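Local coordinates for single-stranded DNA-binding protein WHY3, chloroplastic (Arabidopsis thaliana, PDB 4KOQ), which binds single-stranded DNA in chloroplasts and nucleus, guarding the plastid genome against illegitimate recombination and repressing transcription of the kinesin gene KP1, at residues V103-K108 / L122-K127. Residues are numbered along the deposited sequence; the frame is centred on the assembly and turned at random.
Sequences VRKVLK and LSVQNK. With PO4 (phosphate ion), chain B.
Strands 103-111 and 117-126 form the central beta hairpin of an antiparallel four-stranded sheet, and Arg104-Gln125 and Val106-Ser123 are its hydrogen-bonded pairs here. The segment axes run at 168°, and each pair closes two backbone bonds. Arg104 N to Gln125 O is 3.0 Å. Val106 N to Ser123 O is 2.9 Å. Lys105-Val124 and Leu107-Leu122 are the non-hydrogen-bonded pairs between and beyond them.

On the face of Arg104, Val106, Ser123 and Gln125, the Gln125 side chain is fixed by its amide: NE2 donates to Ser123 OG (3.0 Å), which lies within 2° of the amide plane and also bonds Asp132. Val106 CG2 packs 3.9 Å from the same NE2. The Arg104 side chain runs beside that of Gln125, and NE2 stands over one face of the guanidinium, off toward the rim, the two planes 84° apart. An alanine in place of Gln125 would probably leave Ser123 OG without this donor and Val106 CG2 without its amide neighbour.

On the face of Lys105, Leu107, Leu122 and Val124, Val124 sets CG1 and CG2 against Lys105 CG, each at 4.0 Å, while Leu107 and Leu122 reach Phe51 and Phe68 of the facing sheet. Extended beyond CG, Lys105 carries NZ to hydrogen bonds with Val67 O and with O1 of a phosphate ion (3.1 Å), probably from the crystallisation liquor. One hairpin face thus packs on a second antiparallel sheet, as in the Whirly fold with its two four-stranded sheets.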
loop_
_atom_site.group_PDB
_atom_site.type_symbol
_atom_site.label_atom_id
_atom_site.label_comp_id
_atom_site.label_asym_id
_atom_site.label_seq_id
_atom_site.Cartn_x
_atom_site.Cartn_y
_atom_site.Cartn_z
ATOM N N VAL A 103 25.356 -22.984 17.333
ATOM C CA VAL A 103 25.508 -21.809 16.469
ATOM C C VAL A 103 24.375 -20.836 16.722
ATOM O O VAL A 103 23.204 -21.227 16.799
ATOM C CB VAL A 103 25.540 -22.212 14.996
ATOM C CG1 VAL A 103 25.616 -20.970 14.074
ATOM C CG2 VAL A 103 26.723 -23.122 14.745
ATOM N N ARG A 104 24.724 -19.561 16.882
ATOM C CA ARG A 104 23.724 -18.527 17.072
ATOM C C ARG A 104 23.898 -17.468 15.992
ATOM O O ARG A 104 25.000 -17.026 15.754
ATOM C CB ARG A 104 23.924 -17.900 18.443
ATOM C CG ARG A 104 22.867 -16.921 18.878
ATOM C CD ARG A 104 22.849 -16.775 20.409
ATOM N NE ARG A 104 23.213 -15.433 20.867
ATOM C CZ ARG A 104 24.407 -15.073 21.340
ATOM N NH1 ARG A 104 25.400 -15.951 21.438
ATOM N NH2 ARG A 104 24.613 -13.820 21.723
ATOM N N LYS A 105 22.802 -17.059 15.373
ATOM C CA LYS A 105 22.843 -15.957 14.408
ATOM C C LYS A 105 22.028 -14.847 14.996
ATOM O O LYS A 105 20.894 -15.053 15.403
ATOM C CB LYS A 105 22.250 -16.359 13.079
ATOM C CG LYS A 105 22.995 -17.473 12.358
ATOM C CD LYS A 105 22.367 -17.697 10.974
ATOM C CE LYS A 105 23.198 -18.616 10.118
ATOM N NZ LYS A 105 22.594 -18.754 8.794
ATOM N N VAL A 106 22.627 -13.663 15.028
ATOM C CA VAL A 106 21.998 -12.515 15.580
ATOM C C VAL A 106 22.002 -11.403 14.558
ATOM O O VAL A 106 23.072 -10.983 14.089
ATOM C CB VAL A 106 22.761 -11.999 16.809
ATOM C CG1 VAL A 106 21.978 -10.854 17.440
ATOM C CG2 VAL A 106 22.956 -13.128 17.816
ATOM N N LEU A 107 20.811 -10.904 14.243
ATOM C CA LEU A 107 20.697 -9.744 13.355
ATOM C C LEU A 107 20.298 -8.579 14.226
ATOM O O LEU A 107 19.338 -8.669 14.962
ATOM C CB LEU A 107 19.618 -9.945 12.301
ATOM C CG LEU A 107 19.410 -8.726 11.401
ATOM C CD1 LEU A 107 20.622 -8.489 10.522
ATOM C CD2 LEU A 107 18.181 -8.855 10.548
ATOM N N LYS A 108 21.068 -7.504 14.186
ATOM C CA LYS A 108 20.712 -6.296 14.906
ATOM C C LYS A 108 20.563 -5.127 13.945
ATOM O O LYS A 108 21.355 -4.970 13.010
ATOM C CB LYS A 108 21.759 -5.935 15.972
ATOM C CG LYS A 108 21.299 -4.852 16.889
ATOM C CD LYS A 108 22.202 -4.609 18.083
ATOM C CE LYS A 108 21.498 -3.709 19.078
ATOM N NZ LYS A 108 22.478 -3.005 19.938
ATOM N N LEU A 122 24.895 -8.548 10.977
ATOM C CA LEU A 122 24.656 -9.966 11.209
ATOM C C LEU A 122 25.899 -10.601 11.825
ATOM O O LEU A 122 26.978 -10.482 11.248
ATOM C CB LEU A 122 24.315 -10.655 9.902
ATOM C CG LEU A 122 24.130 -12.167 9.935
ATOM C CD1 LEU A 122 23.061 -12.644 10.894
ATOM C CD2 LEU A 122 23.845 -12.690 8.527
ATOM N N SER A 123 25.731 -11.269 12.969
ATOM C CA SER A 123 26.854 -11.917 13.648
ATOM C C SER A 123 26.475 -13.369 13.729
ATOM O O SER A 123 25.399 -13.690 14.187
ATOM C CB SER A 123 27.095 -11.274 15.035
ATOM O OG SER A 123 27.943 -12.058 15.883
ATOM N N VAL A 124 27.353 -14.240 13.244
ATOM C CA VAL A 124 27.107 -15.667 13.273
ATOM C C VAL A 124 28.206 -16.268 14.169
ATOM O O VAL A 124 29.362 -16.156 13.842
ATOM C CB VAL A 124 27.205 -16.266 11.874
ATOM C CG1 VAL A 124 26.962 -17.757 11.934
ATOM C CG2 VAL A 124 26.186 -15.595 10.885
ATOM N N GLN A 125 27.809 -16.888 15.271
ATOM C CA GLN A 125 28.727 -17.179 16.353
ATOM C C GLN A 125 28.773 -18.677 16.539
ATOM O O GLN A 125 27.740 -19.307 16.754
ATOM C CB GLN A 125 28.255 -16.502 17.634
ATOM C CG GLN A 125 28.077 -14.984 17.508
ATOM C CD GLN A 125 27.224 -14.405 18.623
ATOM O OE1 GLN A 125 26.933 -15.082 19.608
ATOM N NE2 GLN A 125 26.809 -13.156 18.468
ATOM N N ASN A 126 29.965 -19.240 16.413
ATOM C CA ASN A 126 30.194 -20.642 16.727
ATOM C C ASN A 126 31.102 -20.708 17.934
ATOM O O ASN A 126 32.313 -20.549 17.794
ATOM C CB ASN A 126 30.857 -21.347 15.552
ATOM C CG ASN A 126 31.029 -22.837 15.787
ATOM O OD1 ASN A 126 31.223 -23.287 16.919
ATOM N ND2 ASN A 126 30.947 -23.611 14.718
ATOM N N LYS A 127 30.515 -20.932 19.109
ATOM C CA LYS A 127 31.248 -20.851 20.379
ATOM C C LYS A 127 32.284 -21.962 20.543
ATOM O O LYS A 127 33.416 -21.700 20.965
ATOM C CB LYS A 127 30.285 -20.872 21.570
ATOM C CG LYS A 127 29.622 -22.214 21.807
ATOM C CD LYS A 127 28.497 -22.112 22.820
ATOM C CE LYS A 127 27.176 -21.830 22.138
ATOM N NZ LYS A 127 27.201 -20.593 21.298
HETATM P P PO4 B . 18.495 -18.422 9.540
HETATM O O1 PO4 B . 19.597 -18.012 8.609
HETATM O O2 PO4 B . 19.034 -19.302 10.641
HETATM O O3 PO4 B . 17.834 -17.257 10.190
HETATM O O4 PO4 B . 17.435 -19.148 8.734
#